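Local coordinates for migration inhibitory factor (Trichinella spiralis, PDB 1HFO), which belongs to the macrophage migration inhibitory factor family, whose cytokine-like members form trimers of subunits each built from two beta-alpha-beta units, at residues Leu5-Ala11 with Ile41-Leu47; Leu25-Leu30 with His75-Leu79; Ser52-Phe58 with Ile89-Tyr95. Residue numbers count along the deposited sequence, not the author numbering.

Interaction 1: residues Leu5-Ala11 with Ile41-Leu47; sequences LNTNIKA and INTDQQL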
ATOM      1  N   LEU A   5      -7.495   2.204   3.088  1.00 16.10           N
ATOM      2  CA  LEU A   5      -7.303   3.615   3.423  1.00 19.27           C
ATOM      3  C   LEU A   5      -6.351   3.828   4.585  1.00 21.25           C
ATOM      4  O   LEU A   5      -6.354   3.082   5.572  1.00 20.95           O
ATOM      5  CB  LEU A   5      -8.656   4.235   3.770  1.00 20.15           C
ATOM      6  CG  LEU A   5      -8.757   5.749   3.951  1.00 18.70           C
ATOM      7  CD1 LEU A   5      -8.633   6.401   2.590  1.00 19.28           C
ATOM      8  CD2 LEU A   5     -10.124   6.112   4.583  1.00 21.59           C
ATOM      9  N   ASN A   6      -5.532   4.865   4.459  1.00 19.83           N
ATOM     10  CA  ASN A   6      -4.602   5.236   5.505  1.00 17.69           C
ATOM     11  C   ASN A   6      -5.035   6.627   5.964  1.00 16.64           C
ATOM     12  O   ASN A   6      -5.299   7.511   5.145  1.00 19.91           O
ATOM     13  CB  ASN A   6      -3.176   5.269   4.961  1.00 19.51           C
ATOM     14  CG  ASN A   6      -2.765   3.941   4.376  1.00 26.46           C
ATOM     15  OD1 ASN A   6      -2.858   3.721   3.162  1.00 31.92           O
ATOM     16  ND2 ASN A   6      -2.341   3.028   5.240  1.00 25.04           N
ATOM     17  N   THR A   7      -5.109   6.809   7.272  1.00 20.24           N
ATOM     18  CA  THR A   7      -5.571   8.084   7.807  1.00 19.31           C
ATOM     19  C   THR A   7      -4.901   8.452   9.121  1.00 20.02           C
ATOM     20  O   THR A   7      -4.406   7.589   9.849  1.00 20.33           O
ATOM     21  CB  THR A   7      -7.107   8.030   8.012  1.00 22.72           C
ATOM     22  OG1 THR A   7      -7.577   9.288   8.514  1.00 22.05           O
ATOM     23  CG2 THR A   7      -7.470   6.936   9.004  1.00 23.31           C
ATOM     24  N   ASN A   8      -4.905   9.750   9.431  1.00 24.62           N
ATOM     25  CA  ASN A   8      -4.318  10.222  10.673  1.00 26.40           C
ATOM     26  C   ASN A   8      -5.331  10.331  11.808  1.00 28.42           C
ATOM     27  O   ASN A   8      -4.954  10.580  12.953  1.00 28.85           O
ATOM     28  CB  ASN A   8      -3.627  11.585  10.476  1.00 28.22           C
ATOM     29  CG  ASN A   8      -4.441  12.552   9.628  1.00 27.98           C
ATOM     30  OD1 ASN A   8      -5.662  12.442   9.524  1.00 24.71           O
ATOM     31  ND2 ASN A   8      -3.751  13.535   9.030  1.00 27.81           N
ATOM     32  N   ILE A   9      -6.611  10.128  11.509  1.00 27.24           N
ATOM     33  CA  ILE A   9      -7.615  10.211  12.565  1.00 29.27           C
ATOM     34  C   ILE A   9      -7.457   9.063  13.550  1.00 29.38           C
ATOM     35  O   ILE A   9      -6.696   8.124  13.318  1.00 28.61           O
ATOM     36  CB  ILE A   9      -9.057  10.202  12.015  1.00 27.27           C
ATOM     37  CG1 ILE A   9      -9.366   8.864  11.353  1.00 29.06           C
ATOM     38  CG2 ILE A   9      -9.268  11.354  11.064  1.00 31.39           C
ATOM     39  CD1 ILE A   9     -10.743   8.814  10.780  1.00 29.47           C
ATOM     40  N   LYS A  10      -8.191   9.137  14.652  1.00 30.39           N
ATOM     41  CA  LYS A  10      -8.117   8.128  15.697  1.00 30.61           C
ATOM     42  C   LYS A  10      -9.013   6.927  15.411  1.00 28.58           C
ATOM     43  O   LYS A  10     -10.052   7.063  14.774  1.00 29.50           O
ATOM     44  CB  LYS A  10      -8.500   8.759  17.039  1.00 34.10           C
ATOM     45  CG  LYS A  10      -7.586   9.905  17.469  1.00 33.91           C
ATOM     46  CD  LYS A  10      -8.167  10.672  18.656  1.00 37.66           C
ATOM     47  CE  LYS A  10      -8.284   9.797  19.895  1.00 39.27           C
ATOM     48  NZ  LYS A  10      -6.952   9.270  20.318  1.00 43.27           N
ATOM     49  N   ALA A  11      -8.605   5.760  15.895  1.00 27.77           N
ATOM     50  CA  ALA A  11      -9.373   4.532  15.687  1.00 23.45           C
ATOM     51  C   ALA A  11     -10.724   4.657  16.353  1.00 28.84           C
ATOM     52  O   ALA A  11     -11.744   4.180  15.840  1.00 26.38           O
ATOM     53  CB  ALA A  11      -8.633   3.347  16.265  1.00 26.84           C
ATOM     54  N   ILE A  41      -8.890  -0.218   6.957  1.00 19.28           N
ATOM     55  CA  ILE A  41      -8.596   1.165   7.331  1.00 17.55           C
ATOM     56  C   ILE A  41      -7.491   1.122   8.367  1.00 20.82           C
ATOM     57  O   ILE A  41      -7.571   0.404   9.365  1.00 19.49           O
ATOM     58  CB  ILE A  41      -9.820   1.927   7.893  1.00 20.89           C
ATOM     59  CG1 ILE A  41      -9.436   3.396   8.107  1.00 20.55           C
ATOM     60  CG2 ILE A  41     -10.285   1.286   9.199  1.00 21.10           C
ATOM     61  CD1 ILE A  41     -10.637   4.324   8.329  1.00 24.71           C
ATOM     62  N   ASN A  42      -6.430   1.873   8.091  1.00 21.67           N
ATOM     63  CA  ASN A  42      -5.262   1.964   8.951  1.00 19.03           C
ATOM     64  C   ASN A  42      -5.316   3.375   9.534  1.00 22.04           C
ATOM     65  O   ASN A  42      -5.128   4.357   8.816  1.00 21.15           O
ATOM     66  CB  ASN A  42      -4.011   1.777   8.098  1.00 25.35           C
ATOM     67  CG  ASN A  42      -2.744   1.777   8.911  1.00 23.31           C
ATOM     68  OD1 ASN A  42      -2.774   1.611  10.124  1.00 26.66           O
ATOM     69  ND2 ASN A  42      -1.609   1.945   8.235  1.00 27.94           N
ATOM     70  N   THR A  43      -5.596   3.460  10.829  1.00 22.55           N
ATOM     71  CA  THR A  43      -5.746   4.754  11.505  1.00 24.32           C
ATOM     72  C   THR A  43      -4.559   5.149  12.358  1.00 24.49           C
ATOM     73  O   THR A  43      -3.603   4.386  12.516  1.00 27.99           O
ATOM     74  CB  THR A  43      -6.983   4.737  12.431  1.00 27.53           C
ATOM     75  OG1 THR A  43      -6.868   3.634  13.341  1.00 30.97           O
ATOM     76  CG2 THR A  43      -8.277   4.600  11.623  1.00 28.39           C
ATOM     77  N   ASP A  44      -4.647   6.346  12.935  1.00 25.12           N
ATOM     78  CA  ASP A  44      -3.606   6.871  13.811  1.00 28.50           C
ATOM     79  C   ASP A  44      -2.243   6.902  13.134  1.00 23.44           C
ATOM     80  O   ASP A  44      -1.214   6.633  13.753  1.00 28.18           O
ATOM     81  CB  ASP A  44      -3.534   6.033  15.080  1.00 28.64           C
ATOM     82  CG  ASP A  44      -4.733   6.249  15.981  1.00 36.13           C
ATOM     83  OD1 ASP A  44      -4.887   7.382  16.492  1.00 40.23           O
ATOM     84  OD2 ASP A  44      -5.516   5.295  16.175  1.00 36.72           O
ATOM     85  N   GLN A  45      -2.252   7.244  11.858  1.00 27.78           N
ATOM     86  CA  GLN A  45      -1.020   7.290  11.096  1.00 24.33           C
ATOM     87  C   GLN A  45      -0.450   8.704  11.063  1.00 25.25           C
ATOM     88  O   GLN A  45      -1.167   9.696  11.229  1.00 28.60           O
ATOM     89  CB  GLN A  45      -1.261   6.823   9.663  1.00 23.57           C
ATOM     90  CG  GLN A  45      -1.652   5.363   9.527  1.00 24.46           C
ATOM     91  CD  GLN A  45      -0.587   4.416  10.012  1.00 26.77           C
ATOM     92  OE1 GLN A  45       0.469   4.268   9.395  1.00 25.91           O
ATOM     93  NE2 GLN A  45      -0.858   3.764  11.124  1.00 24.38           N
ATOM     94  N   GLN A  46       0.858   8.775  10.863  1.00 28.60           N
ATOM     95  CA  GLN A  46       1.537  10.048  10.754  1.00 28.26           C
ATOM     96  C   GLN A  46       1.318  10.373   9.300  1.00 27.85           C
ATOM     97  O   GLN A  46       1.901   9.744   8.411  1.00 31.55           O
ATOM     98  CB  GLN A  46       3.017   9.876  11.057  1.00 31.73           C
ATOM     99  CG  GLN A  46       3.289   9.586  12.518  1.00 35.35           C
ATOM    100  CD  GLN A  46       3.150  10.839  13.368  1.00 39.33           C
ATOM    101  OE1 GLN A  46       3.775  11.862  13.074  1.00 41.88           O
ATOM    102  NE2 GLN A  46       2.344  10.767  14.423  1.00 40.15           N
ATOM    103  N   LEU A  47       0.462  11.347   9.056  1.00 26.14           N
ATOM    104  CA  LEU A  47       0.130  11.732   7.699  1.00 29.94           C
ATOM    105  C   LEU A  47      -0.073  13.229   7.571  1.00 30.68           C
ATOM    106  O   LEU A  47      -0.810  13.829   8.351  1.00 33.47           O
ATOM    107  CB  LEU A  47      -1.153  11.012   7.260  1.00 27.30           C
ATOM    108  CG  LEU A  47      -1.697  11.410   5.888  1.00 31.52           C
ATOM    109  CD1 LEU A  47      -0.793  10.822   4.816  1.00 31.71           C
ATOM    110  CD2 LEU A  47      -3.116  10.911   5.707  1.00 31.42           C
TER
HETATM  111  O   HOH W   1      -2.510  10.944  13.461  1.00 45.04           O
HETATM  112  O   HOH W   2      -5.874   7.539  18.923  1.00 37.05           O

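Interaction 2: residues Leu25-Leu30 with His75-Leu79; sequences LVGNIL and HSAKL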
ATOM      1  N   LEU A  25     -21.104  -0.298   0.079  1.00 18.28           N
ATOM      2  CA  LEU A  25     -20.931   0.675  -0.987  1.00 19.22           C
ATOM      3  C   LEU A  25     -19.994   0.199  -2.103  1.00 19.80           C
ATOM      4  O   LEU A  25     -20.287   0.379  -3.286  1.00 21.15           O
ATOM      5  CB  LEU A  25     -20.401   1.988  -0.406  1.00 17.65           C
ATOM      6  CG  LEU A  25     -20.217   3.113  -1.422  1.00 26.34           C
ATOM      7  CD1 LEU A  25     -21.545   3.480  -2.049  1.00 25.97           C
ATOM      8  CD2 LEU A  25     -19.597   4.308  -0.719  1.00 22.21           C
ATOM      9  N   VAL A  26     -18.872  -0.400  -1.714  1.00 19.91           N
ATOM     10  CA  VAL A  26     -17.917  -0.887  -2.702  1.00 18.84           C
ATOM     11  C   VAL A  26     -18.539  -1.961  -3.591  1.00 18.06           C
ATOM     12  O   VAL A  26     -18.383  -1.938  -4.801  1.00 20.79           O
ATOM     13  CB  VAL A  26     -16.670  -1.476  -2.023  1.00 16.52           C
ATOM     14  CG1 VAL A  26     -15.781  -2.123  -3.085  1.00 18.44           C
ATOM     15  CG2 VAL A  26     -15.893  -0.376  -1.289  1.00 19.77           C
ATOM     16  N   GLY A  27     -19.236  -2.913  -2.986  1.00 18.84           N
ATOM     17  CA  GLY A  27     -19.848  -3.976  -3.767  1.00 19.48           C
ATOM     18  C   GLY A  27     -20.937  -3.448  -4.671  1.00 23.54           C
ATOM     19  O   GLY A  27     -21.047  -3.816  -5.840  1.00 24.80           O
ATOM     20  N   ASN A  28     -21.758  -2.569  -4.126  1.00 26.29           N
ATOM     21  CA  ASN A  28     -22.826  -2.020  -4.921  1.00 28.00           C
ATOM     22  C   ASN A  28     -22.283  -1.173  -6.095  1.00 27.50           C
ATOM     23  O   ASN A  28     -22.762  -1.327  -7.218  1.00 29.08           O
ATOM     24  CB  ASN A  28     -23.812  -1.240  -4.015  1.00 33.18           C
ATOM     25  CG  ASN A  28     -24.504  -2.149  -2.953  1.00 35.65           C
ATOM     26  OD1 ASN A  28     -24.832  -3.309  -3.225  1.00 30.27           O
ATOM     27  ND2 ASN A  28     -24.741  -1.602  -1.751  1.00 32.34           N
ATOM     28  N   ILE A  29     -21.270  -0.323  -5.890  1.00 25.54           N
ATOM     29  CA  ILE A  29     -20.774   0.477  -7.017  1.00 26.12           C
ATOM     30  C   ILE A  29     -19.996  -0.295  -8.083  1.00 26.31           C
ATOM     31  O   ILE A  29     -19.986   0.099  -9.247  1.00 27.84           O
ATOM     32  CB  ILE A  29     -19.886   1.682  -6.586  1.00 26.55           C
ATOM     33  CG1 ILE A  29     -18.562   1.191  -6.012  1.00 23.03           C
ATOM     34  CG2 ILE A  29     -20.628   2.552  -5.586  1.00 29.36           C
ATOM     35  CD1 ILE A  29     -17.577   2.306  -5.712  1.00 27.84           C
ATOM     36  N   LEU A  30     -19.322  -1.374  -7.691  1.00 25.60           N
ATOM     37  CA  LEU A  30     -18.565  -2.175  -8.650  1.00 24.76           C
ATOM     38  C   LEU A  30     -19.395  -3.364  -9.121  1.00 27.93           C
ATOM     39  O   LEU A  30     -18.989  -4.087 -10.018  1.00 27.46           O
ATOM     40  CB  LEU A  30     -17.262  -2.680  -8.024  1.00 24.27           C
ATOM     41  CG  LEU A  30     -16.258  -1.613  -7.606  1.00 24.42           C
ATOM     42  CD1 LEU A  30     -15.124  -2.251  -6.834  1.00 25.35           C
ATOM     43  CD2 LEU A  30     -15.736  -0.893  -8.853  1.00 27.29           C
ATOM     44  N   HIS A  75     -17.525   6.939  -9.225  1.00 25.47           N
ATOM     45  CA  HIS A  75     -16.996   6.194  -8.092  1.00 24.11           C
ATOM     46  C   HIS A  75     -16.504   7.159  -7.026  1.00 19.41           C
ATOM     47  O   HIS A  75     -16.766   6.981  -5.836  1.00 23.12           O
ATOM     48  CB  HIS A  75     -15.803   5.318  -8.503  1.00 21.61           C
ATOM     49  CG  HIS A  75     -16.164   4.169  -9.391  1.00 21.37           C
ATOM     50  ND1 HIS A  75     -17.426   3.619  -9.424  1.00 26.35           N
ATOM     51  CD2 HIS A  75     -15.411   3.433 -10.242  1.00 20.68           C
ATOM     52  CE1 HIS A  75     -17.436   2.592 -10.255  1.00 22.40           C
ATOM     53  NE2 HIS A  75     -16.225   2.457 -10.763  1.00 25.43           N
ATOM     54  N   SER A  76     -15.754   8.170  -7.465  1.00 20.87           N
ATOM     55  CA  SER A  76     -15.165   9.156  -6.561  1.00 19.87           C
ATOM     56  C   SER A  76     -16.157  10.002  -5.769  1.00 21.97           C
ATOM     57  O   SER A  76     -15.961  10.261  -4.574  1.00 23.37           O
ATOM     58  CB  SER A  76     -14.242  10.103  -7.340  1.00 21.04           C
ATOM     59  OG  SER A  76     -13.550  10.950  -6.436  1.00 25.54           O
ATOM     60  N   ALA A  77     -17.199  10.461  -6.446  1.00 25.41           N
ATOM     61  CA  ALA A  77     -18.205  11.287  -5.802  1.00 26.94           C
ATOM     62  C   ALA A  77     -18.800  10.498  -4.638  1.00 25.36           C
ATOM     63  O   ALA A  77     -18.849  10.979  -3.507  1.00 26.65           O
ATOM     64  CB  ALA A  77     -19.283  11.651  -6.802  1.00 28.56           C
ATOM     65  N   LYS A  78     -19.218   9.271  -4.923  1.00 25.36           N
ATOM     66  CA  LYS A  78     -19.834   8.411  -3.911  1.00 24.68           C
ATOM     67  C   LYS A  78     -18.909   8.034  -2.754  1.00 25.02           C
ATOM     68  O   LYS A  78     -19.304   8.086  -1.578  1.00 21.47           O
ATOM     69  CB  LYS A  78     -20.362   7.148  -4.584  1.00 26.15           C
ATOM     70  CG  LYS A  78     -21.459   7.406  -5.605  1.00 29.64           C
ATOM     71  CD  LYS A  78     -22.084   6.106  -6.054  1.00 31.31           C
ATOM     72  CE  LYS A  78     -22.595   6.192  -7.483  1.00 32.94           C
ATOM     73  NZ  LYS A  78     -23.533   7.327  -7.679  1.00 33.88           N
ATOM     74  N   LEU A  79     -17.682   7.626  -3.084  1.00 24.55           N
ATOM     75  CA  LEU A  79     -16.727   7.240  -2.061  1.00 22.59           C
ATOM     76  C   LEU A  79     -16.336   8.414  -1.172  1.00 18.76           C
ATOM     77  O   LEU A  79     -16.200   8.262   0.038  1.00 20.40           O
ATOM     78  CB  LEU A  79     -15.464   6.633  -2.704  1.00 22.61           C
ATOM     79  CG  LEU A  79     -15.495   5.149  -3.085  1.00 30.75           C
ATOM     80  CD1 LEU A  79     -16.706   4.861  -3.939  1.00 34.36           C
ATOM     81  CD2 LEU A  79     -14.207   4.770  -3.822  1.00 29.65           C
TER

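Interaction 3: residues Ser52-Phe58 with Ile89-Tyr95; sequences STNPAAF and IPKNRMY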
ATOM      1  N   SER A  52      -0.164  20.017   6.332  1.00 35.20           N
ATOM      2  CA  SER A  52      -0.798  20.062   7.644  1.00 37.20           C
ATOM      3  C   SER A  52      -1.184  18.665   8.086  1.00 38.58           C
ATOM      4  O   SER A  52      -1.511  17.804   7.265  1.00 38.07           O
ATOM      5  CB  SER A  52      -2.028  20.967   7.632  1.00 38.36           C
ATOM      6  OG  SER A  52      -2.909  20.644   6.577  1.00 42.09           O
ATOM      7  N   THR A  53      -1.127  18.450   9.394  1.00 35.83           N
ATOM      8  CA  THR A  53      -1.449  17.164   9.976  1.00 35.01           C
ATOM      9  C   THR A  53      -2.924  17.062  10.368  1.00 30.65           C
ATOM     10  O   THR A  53      -3.293  16.208  11.166  1.00 35.31           O
ATOM     11  CB  THR A  53      -0.574  16.906  11.216  1.00 37.69           C
ATOM     12  OG1 THR A  53      -0.741  15.555  11.652  1.00 44.65           O
ATOM     13  CG2 THR A  53      -0.964  17.838  12.348  1.00 38.17           C
ATOM     14  N   ASN A  54      -3.768  17.927   9.811  1.00 30.31           N
ATOM     15  CA  ASN A  54      -5.193  17.871  10.126  1.00 28.28           C
ATOM     16  C   ASN A  54      -5.781  16.649   9.430  1.00 29.02           C
ATOM     17  O   ASN A  54      -5.198  16.152   8.471  1.00 27.53           O
ATOM     18  CB  ASN A  54      -5.911  19.136   9.654  1.00 31.86           C
ATOM     19  CG  ASN A  54      -5.599  20.339  10.531  1.00 30.57           C
ATOM     20  OD1 ASN A  54      -5.407  20.197  11.735  1.00 36.39           O
ATOM     21  ND2 ASN A  54      -5.563  21.525   9.934  1.00 36.14           N
ATOM     22  N   PRO A  55      -6.941  16.157   9.905  1.00 26.17           N
ATOM     23  CA  PRO A  55      -7.593  14.987   9.312  1.00 25.40           C
ATOM     24  C   PRO A  55      -7.483  14.897   7.788  1.00 26.91           C
ATOM     25  O   PRO A  55      -7.908  15.794   7.055  1.00 24.24           O
ATOM     26  CB  PRO A  55      -9.036  15.128   9.788  1.00 30.00           C
ATOM     27  CG  PRO A  55      -8.843  15.660  11.175  1.00 29.41           C
ATOM     28  CD  PRO A  55      -7.774  16.722  10.986  1.00 28.36           C
ATOM     29  N   ALA A  56      -6.937  13.774   7.328  1.00 24.69           N
ATOM     30  CA  ALA A  56      -6.724  13.507   5.914  1.00 25.14           C
ATOM     31  C   ALA A  56      -6.589  12.001   5.748  1.00 21.71           C
ATOM     32  O   ALA A  56      -6.469  11.281   6.736  1.00 22.49           O
ATOM     33  CB  ALA A  56      -5.433  14.176   5.447  1.00 25.59           C
ATOM     34  N   ALA A  57      -6.567  11.557   4.494  1.00 24.04           N
ATOM     35  CA  ALA A  57      -6.404  10.140   4.167  1.00 23.45           C
ATOM     36  C   ALA A  57      -6.095   9.948   2.688  1.00 22.76           C
ATOM     37  O   ALA A  57      -6.341  10.823   1.870  1.00 22.24           O
ATOM     38  CB  ALA A  57      -7.684   9.361   4.533  1.00 22.48           C
ATOM     39  N   PHE A  58      -5.536   8.791   2.346  1.00 20.22           N
ATOM     40  CA  PHE A  58      -5.284   8.480   0.950  1.00 20.63           C
ATOM     41  C   PHE A  58      -5.463   6.975   0.934  1.00 14.95           C
ATOM     42  O   PHE A  58      -5.184   6.298   1.937  1.00 17.95           O
ATOM     43  CB  PHE A  58      -3.861   8.884   0.523  1.00 21.35           C
ATOM     44  CG  PHE A  58      -2.775   8.020   1.101  1.00 21.45           C
ATOM     45  CD1 PHE A  58      -2.337   6.890   0.417  1.00 26.49           C
ATOM     46  CD2 PHE A  58      -2.161   8.353   2.300  1.00 26.07           C
ATOM     47  CE1 PHE A  58      -1.294   6.108   0.922  1.00 21.84           C
ATOM     48  CE2 PHE A  58      -1.114   7.573   2.817  1.00 26.83           C
ATOM     49  CZ  PHE A  58      -0.683   6.451   2.124  1.00 26.56           C
ATOM     50  N   ILE A  89     -13.628  13.496   7.458  1.00 27.02           N
ATOM     51  CA  ILE A  89     -12.474  14.073   6.762  1.00 28.00           C
ATOM     52  C   ILE A  89     -12.902  14.912   5.560  1.00 24.67           C
ATOM     53  O   ILE A  89     -13.742  14.495   4.764  1.00 25.08           O
ATOM     54  CB  ILE A  89     -11.508  12.967   6.254  1.00 24.83           C
ATOM     55  CG1 ILE A  89     -11.083  12.049   7.402  1.00 27.15           C
ATOM     56  CG2 ILE A  89     -10.262  13.609   5.645  1.00 24.79           C
ATOM     57  CD1 ILE A  89     -10.184  10.881   6.943  1.00 25.03           C
ATOM     58  N   PRO A  90     -12.333  16.126   5.415  1.00 27.56           N
ATOM     59  CA  PRO A  90     -12.669  17.009   4.297  1.00 27.05           C
ATOM     60  C   PRO A  90     -12.342  16.348   2.958  1.00 27.84           C
ATOM     61  O   PRO A  90     -11.297  15.716   2.812  1.00 27.50           O
ATOM     62  CB  PRO A  90     -11.794  18.239   4.546  1.00 29.36           C
ATOM     63  CG  PRO A  90     -11.596  18.236   6.028  1.00 28.86           C
ATOM     64  CD  PRO A  90     -11.402  16.782   6.352  1.00 28.93           C
ATOM     65  N   LYS A  91     -13.227  16.514   1.983  1.00 27.23           N
ATOM     66  CA  LYS A  91     -13.034  15.920   0.667  1.00 29.81           C
ATOM     67  C   LYS A  91     -11.784  16.391  -0.069  1.00 32.12           C
ATOM     68  O   LYS A  91     -11.272  15.676  -0.932  1.00 30.77           O
ATOM     69  CB  LYS A  91     -14.265  16.160  -0.198  1.00 24.56           C
ATOM     70  CG  LYS A  91     -15.530  15.587   0.400  1.00 28.73           C
ATOM     71  CD  LYS A  91     -16.693  15.749  -0.541  1.00 31.18           C
ATOM     72  CE  LYS A  91     -17.959  15.145   0.051  1.00 31.19           C
ATOM     73  NZ  LYS A  91     -19.106  15.394  -0.858  1.00 34.12           N
ATOM     74  N   ASN A  92     -11.290  17.587   0.248  1.00 29.58           N
ATOM     75  CA  ASN A  92     -10.078  18.066  -0.408  1.00 29.03           C
ATOM     76  C   ASN A  92      -8.819  17.618   0.321  1.00 28.61           C
ATOM     77  O   ASN A  92      -7.721  18.070  -0.008  1.00 29.87           O
ATOM     78  CB  ASN A  92     -10.068  19.601  -0.556  1.00 31.50           C
ATOM     79  CG  ASN A  92     -10.251  20.344   0.764  1.00 30.92           C
ATOM     80  OD1 ASN A  92     -10.064  19.803   1.855  1.00 29.63           O
ATOM     81  ND2 ASN A  92     -10.607  21.622   0.657  1.00 35.40           N
ATOM     82  N   ARG A  93      -8.979  16.730   1.306  1.00 26.84           N
ATOM     83  CA  ARG A  93      -7.850  16.205   2.056  1.00 23.61           C
ATOM     84  C   ARG A  93      -7.801  14.687   1.961  1.00 18.20           C
ATOM     85  O   ARG A  93      -7.355  14.021   2.878  1.00 19.42           O
ATOM     86  CB  ARG A  93      -7.906  16.628   3.518  1.00 23.59           C
ATOM     87  CG  ARG A  93      -7.668  18.132   3.697  1.00 26.13           C
ATOM     88  CD  ARG A  93      -7.663  18.517   5.156  1.00 25.64           C
ATOM     89  NE  ARG A  93      -6.491  18.040   5.875  1.00 26.94           N
ATOM     90  CZ  ARG A  93      -5.248  18.458   5.651  1.00 27.74           C
ATOM     91  NH1 ARG A  93      -5.010  19.375   4.712  1.00 25.90           N
ATOM     92  NH2 ARG A  93      -4.245  17.964   6.370  1.00 24.22           N
ATOM     93  N   MET A  94      -8.271  14.173   0.831  1.00 23.75           N
ATOM     94  CA  MET A  94      -8.259  12.729   0.579  1.00 24.09           C
ATOM     95  C   MET A  94      -7.972  12.404  -0.879  1.00 20.76           C
ATOM     96  O   MET A  94      -8.452  13.070  -1.795  1.00 19.73           O
ATOM     97  CB  MET A  94      -9.603  12.097   0.952  1.00 25.20           C
ATOM     98  CG  MET A  94      -9.902  12.090   2.425  1.00 22.37           C
ATOM     99  SD  MET A  94     -11.393  11.122   2.747  1.00 23.07           S
ATOM    100  CE  MET A  94     -12.637  12.182   2.094  1.00 27.15           C
ATOM    101  N   TYR A  95      -7.170  11.360  -1.091  1.00 18.37           N
ATOM    102  CA  TYR A  95      -6.871  10.906  -2.435  1.00 18.43           C
ATOM    103  C   TYR A  95      -7.262   9.441  -2.504  1.00 17.58           C
ATOM    104  O   TYR A  95      -7.053   8.706  -1.544  1.00 19.79           O
ATOM    105  CB  TYR A  95      -5.377  10.958  -2.736  1.00 21.82           C
ATOM    106  CG  TYR A  95      -4.836  12.300  -3.132  1.00 22.53           C
ATOM    107  CD1 TYR A  95      -5.406  13.025  -4.176  1.00 24.98           C
ATOM    108  CD2 TYR A  95      -3.708  12.813  -2.505  1.00 23.64           C
ATOM    109  CE1 TYR A  95      -4.848  14.247  -4.584  1.00 30.25           C
ATOM    110  CE2 TYR A  95      -3.144  14.026  -2.905  1.00 24.62           C
ATOM    111  CZ  TYR A  95      -3.718  14.733  -3.940  1.00 25.72           C
ATOM    112  OH  TYR A  95      -3.153  15.936  -4.325  1.00 31.46           O
TER

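Interaction 1: residues Leu5-Ala11 with Ile41-Leu47
Asp44, with phi/psi of 56°/38° in the left-handed region, turns the chain just beyond strand 38-42 and binds the other segment through both backbone and side chain. Its N donates to Ile9 O at 2.7 Å, while its OD2 accepts from Ala11 N at 3.1 Å. A water bridges Lys10 NZ (2.5 Å) to Asp44 OD1 (2.6 Å), so the two charges meet indirectly. Before the turn, the parallel strands of the beta-alpha-beta unit 2-7, 18-30 and 38-42 pair: Asn42 N donates to Leu5 O (2.8 Å, 169°) and Thr7 N to Asn42 O (2.9 Å, 154°). The register then shifts by one, because Thr7 O accepts from Gln45 N at 3.0 Å. Thr7 OG1 closes an ST turn by accepting from Ile9 N at 3.3 Å. Asn8 ND2 reaches Leu47 O at 3.0 Å. Leu5 CD2 lies 4.2 Å from Ile41 CD1, and Leu87 touches both residues. Gln46 and Leu47 pair antiparallel with the second subunit and Ile41 with the third, continuing the sheet across both interfaces. Past the last parallel pair, Thr7 O, Ile9 O, Ala11 N and Leu47 O thus remain hydrogen-bonded, consistent with a well-defined turn.

Interaction 2: residues Leu25-Leu30 with His75-Leu79
Apolar packing dominates this helix pair. The two short segments run nearly antiparallel, at 158°, with axes 11.2 Å apart at closest approach; the gap is bridged by branched aliphatic side chains, chiefly Ile29, Leu25 and Leu79, and 303 Å² is buried. Ile29 contributes the largest covered area, 85 Å². Its CD1 is modelled 3.2 Å from Leu79 CD1, shorter than a normal methyl contact, and the position of that Leu79 atom is uncertain. One turn earlier, Leu25 CD2 comes within 4.4 Å of Leu79 CD1. The aliphatic part of Lys78 extends the apolar patch, its CD being 3.9 Å from Ile29 CG2, while its NZ forms a salt bridge with Asp74.

Van der Waals contacts with polar groups form a second set. Leu25 CD2 lies 3.9 Å from Lys78 O, His75 CE1 3.7 Å from Ile29 O, His75 ND1 3.9 Å from Ile29 CD1, and His75 NE2 3.9 Å from Leu30 CD2. The hydrogen bond of NE2 goes to Gly66 O.

Beneath the pair lies the sheet: Leu79 touches Phe3, Leu61 and Phe98, whereas Leu30 meets Ser63. The helices pack as in MIF-family subunits, where two beta-alpha-beta units place both helices on one face of a four-stranded mixed sheet.

Interaction 3: residues Ser52-Phe58 with Ile89-Tyr95
The two segments converge into parallel strands, with bridges at Ala57-Met94 (CA-CA 4.8 Å) and Phe58-Tyr95 (CA-CA 4.5 Å). Two backbone hydrogen bonds set the register: Ala57 N to Arg93 O and Tyr95 N to Ala57 O, both 3.1 Å. A CA-H...O contact from Met94 CA to Ala57 O, 3.0 Å, accompanies them. Before Met94 the chain turns tightly, Arg93 N donating to Pro90 O at 2.9 Å. This pairing joins the two strands of the beta-alpha-beta unit 57-63, 69-87 and 94-100, where the helix crosses between parallel neighbours. Arg93 then returns its side chain to the incoming loop: NH2 donates to Asn54 O (2.9 Å, 166°) and weakly to Ser52 O (2.9 Å, 129°), while NE donates to Pro55 O at 2.9 Å. These carbonyls lie near the guanidinium plane. On the helix-facing side, Ala57 CB packs 3.8 Å from Ile89 CD1 and 4.1 Å from Met94 CG. Phe58 and Tyr95 point to the other face, where Tyr95 OH bonds to Tyr36 of the second subunit.

Overall arrangement
From the N terminus, strand 2-7 leads through helix 18-30 to strand 38-42, and interaction 1 closes that first beta-alpha-beta unit across 29 intervening residues. Interaction 3 does the same for strand 57-63, helix 69-87 and strand 94-100, and follows interaction 1 in series. Interaction 2 crosses both, since Leu25-Leu30 lies inside the first closure and His75-Leu79 inside the second; it couples the helices of the two units. Interactions 1 and 3, centres 10 Å apart, touch where strands 2-7 and 57-63 are neighbours, Thr7 and Asn8 meeting Ala56 through polar contacts. Interaction 2 sits about 21 Å and 19 Å from them, centre to centre. All three touch the second subunit.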